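Long-range contact in Agap007691-pb (Anopheles gambiae, PDB 5C98), which is a serpin of unestablished function that probably inhibits serine proteases: residues Leu240-Tyr245 with Met355-Arg360. Sequence-based numbering, arbitrary orientation. Where two conformers were deposited one is given.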
loop_
_atom_site.group_PDB
_atom_site.type_symbol
_atom_site.label_atom_id
_atom_site.label_comp_id
_atom_site.label_asym_id
_atom_site.label_seq_id
_atom_site.Cartn_x
_atom_site.Cartn_y
_atom_site.Cartn_z
ATOM N N LEU A 240 12.531 4.551 2.365
ATOM C CA LEU A 240 13.388 5.197 1.389
ATOM C C LEU A 240 12.665 6.421 0.857
ATOM O O LEU A 240 11.512 6.339 0.429
ATOM C CB LEU A 240 13.696 4.204 0.272
ATOM C CG LEU A 240 14.866 4.486 -0.665
ATOM C CD1 LEU A 240 16.185 4.401 0.050
ATOM C CD2 LEU A 240 14.823 3.525 -1.840
ATOM N N VAL A 241 13.341 7.566 0.900
ATOM C CA VAL A 241 12.769 8.820 0.438
ATOM C C VAL A 241 13.573 9.270 -0.763
ATOM O O VAL A 241 14.804 9.389 -0.682
ATOM C CB VAL A 241 12.766 9.910 1.512
ATOM C CG1 VAL A 241 12.085 11.164 0.993
ATOM C CG2 VAL A 241 12.069 9.419 2.771
ATOM N N LEU A 242 12.889 9.505 -1.866
ATOM C CA LEU A 242 13.503 9.948 -3.119
ATOM C C LEU A 242 13.075 11.388 -3.358
ATOM O O LEU A 242 11.885 11.665 -3.584
ATOM C CB LEU A 242 13.073 9.067 -4.286
ATOM C CG LEU A 242 13.190 7.560 -4.104
ATOM C CD1 LEU A 242 12.848 6.845 -5.415
ATOM C CD2 LEU A 242 14.553 7.165 -3.617
ATOM N N LEU A 243 14.041 12.299 -3.323
ATOM C CA LEU A 243 13.788 13.726 -3.465
ATOM C C LEU A 243 14.383 14.194 -4.783
ATOM O O LEU A 243 15.616 14.228 -4.926
ATOM C CB LEU A 243 14.441 14.461 -2.293
ATOM C CG LEU A 243 14.351 15.975 -2.296
ATOM C CD1 LEU A 243 12.927 16.459 -2.115
ATOM C CD2 LEU A 243 15.237 16.562 -1.183
ATOM N N PRO A 244 13.571 14.548 -5.759
ATOM C CA PRO A 244 14.109 14.964 -7.056
ATOM C C PRO A 244 15.076 16.125 -6.926
ATOM O O PRO A 244 14.886 17.022 -6.104
ATOM C CB PRO A 244 12.862 15.371 -7.848
ATOM C CG PRO A 244 11.739 14.594 -7.216
ATOM C CD PRO A 244 12.092 14.530 -5.747
ATOM N N TYR A 245 16.112 16.120 -7.755
ATOM C CA TYR A 245 16.975 17.282 -7.827
ATOM C C TYR A 245 16.153 18.495 -8.255
ATOM O O TYR A 245 15.112 18.369 -8.902
ATOM C CB TYR A 245 18.042 17.069 -8.905
ATOM C CG TYR A 245 19.082 15.998 -8.611
ATOM C CD1 TYR A 245 19.296 15.533 -7.332
ATOM C CD2 TYR A 245 19.897 15.527 -9.618
ATOM C CE1 TYR A 245 20.264 14.575 -7.071
ATOM C CE2 TYR A 245 20.859 14.587 -9.376
ATOM C CZ TYR A 245 21.050 14.124 -8.099
ATOM O OH TYR A 245 22.024 13.168 -7.841
ATOM N N MET A 355 8.825 11.007 -3.316
ATOM C CA MET A 355 8.298 9.653 -3.308
ATOM C C MET A 355 8.900 8.905 -2.119
ATOM O O MET A 355 10.042 9.159 -1.712
ATOM C CB MET A 355 8.678 8.936 -4.621
ATOM C CG MET A 355 8.320 7.461 -4.705
ATOM S SD MET A 355 8.799 6.892 -6.372
ATOM C CE MET A 355 8.289 5.180 -6.249
ATOM N N PHE A 356 8.127 7.973 -1.561
ATOM C CA PHE A 356 8.623 7.137 -0.484
ATOM C C PHE A 356 8.311 5.674 -0.761
ATOM O O PHE A 356 7.330 5.339 -1.427
ATOM C CB PHE A 356 8.059 7.578 0.885
ATOM C CG PHE A 356 6.575 7.512 0.988
ATOM C CD1 PHE A 356 5.930 6.334 1.295
ATOM C CD2 PHE A 356 5.819 8.661 0.801
ATOM C CE1 PHE A 356 4.525 6.296 1.383
ATOM C CE2 PHE A 356 4.439 8.629 0.905
ATOM C CZ PHE A 356 3.794 7.458 1.185
ATOM N N LEU A 357 9.164 4.794 -0.250
ATOM C CA LEU A 357 8.993 3.345 -0.355
ATOM C C LEU A 357 9.248 2.751 1.016
ATOM O O LEU A 357 10.323 2.960 1.591
ATOM C CB LEU A 357 9.963 2.716 -1.364
ATOM C CG LEU A 357 9.849 3.285 -2.772
ATOM C CD1 LEU A 357 10.810 4.471 -2.946
ATOM C CD2 LEU A 357 10.158 2.229 -3.757
ATOM N N ILE A 358 8.268 2.027 1.553
ATOM C CA ILE A 358 8.435 1.339 2.821
ATOM C C ILE A 358 8.892 -0.071 2.506
ATOM O O ILE A 358 8.190 -0.813 1.804
ATOM C CB ILE A 358 7.118 1.290 3.615
ATOM C CG1 ILE A 358 6.511 2.690 3.729
ATOM C CG2 ILE A 358 7.316 0.601 4.973
ATOM C CD1 ILE A 358 7.407 3.690 4.490
ATOM N N ARG A 359 10.066 -0.441 3.020
ATOM C CA ARG A 359 10.700 -1.699 2.670
ATOM C C ARG A 359 11.038 -2.508 3.913
ATOM O O ARG A 359 11.280 -1.964 4.992
ATOM C CB ARG A 359 11.973 -1.505 1.844
ATOM C CG ARG A 359 11.796 -0.669 0.605
ATOM C CD ARG A 359 13.028 -0.655 -0.300
ATOM N NE ARG A 359 14.206 -0.122 0.367
ATOM C CZ ARG A 359 15.455 -0.286 -0.075
ATOM N NH1 ARG A 359 15.686 -1.008 -1.170
ATOM N NH2 ARG A 359 16.477 0.254 0.585
ATOM N N ARG A 360 10.978 -3.825 3.776
ATOM C CA ARG A 360 11.535 -4.727 4.771
ATOM C C ARG A 360 13.053 -4.690 4.599
ATOM O O ARG A 360 13.555 -4.918 3.491
ATOM C CB ARG A 360 10.948 -6.126 4.547
ATOM C CG ARG A 360 11.338 -7.154 5.584
ATOM C CD ARG A 360 10.852 -8.548 5.214
ATOM N NE ARG A 360 11.222 -9.479 6.280
ATOM C CZ ARG A 360 11.411 -10.786 6.128
ATOM N NH1 ARG A 360 11.268 -11.361 4.941
ATOM N NH2 ARG A 360 11.748 -11.523 7.179
#
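Leu240, Val241 and Leu242 pair antiparallel with Leu357, Phe356 and Met355 in an inner ladder of what, in the serpin fold, corresponds to beta-sheet B: strand 237-244 runs between strands 224-230 and 354-360, and segments 240-244 and 355-360 lie at 165° to each other. Two hydrogen-bonded pairs flank a non-hydrogen-bonded one. Leu240 and Leu357 exchange N-H and C=O, with Leu240 N 2.8 Å from Leu357 O; Leu242 and Met355 do the same, and the bond from Leu242 N to Met355 O is almost straight at 177°. Between them, Val241 and Phe356 bring their CA atoms to 4.6 Å, and Phe356 CA lies 3.1 Å from Leu240 O in a CA-H...O contact. Their side chains take the face away from the leucines; beta-branched Val241 suits an extended strand, while the Phe356 ring leads away from Val241.

Leu240, Leu242, Leu357 and Met355 share the other face, where Met355 reaches Leu250 and Val254 of helix 250-256 and Leu242 reaches Ile257. Leu357 CG stands anti to its carbonyl carbon (chi1 -58°), and its CD1 meets Leu242 CD1 at 4.0 Å, the two side chains crossing at a slant. Met355, extended beyond CG, lies alongside Leu242, its SD 4.2 Å from Leu242 CD1; the unbranched, flexible chain can lie flat beside the leucine. Arg359 is bent at chi3, and its NH2 forms salt bridges with Asp228 and Asp266, which would compensate the charge of this buried side chain. In one of its two conformers Leu240 sets CD2 4.2 Å above the guanidinium plane of Arg359, over its centre.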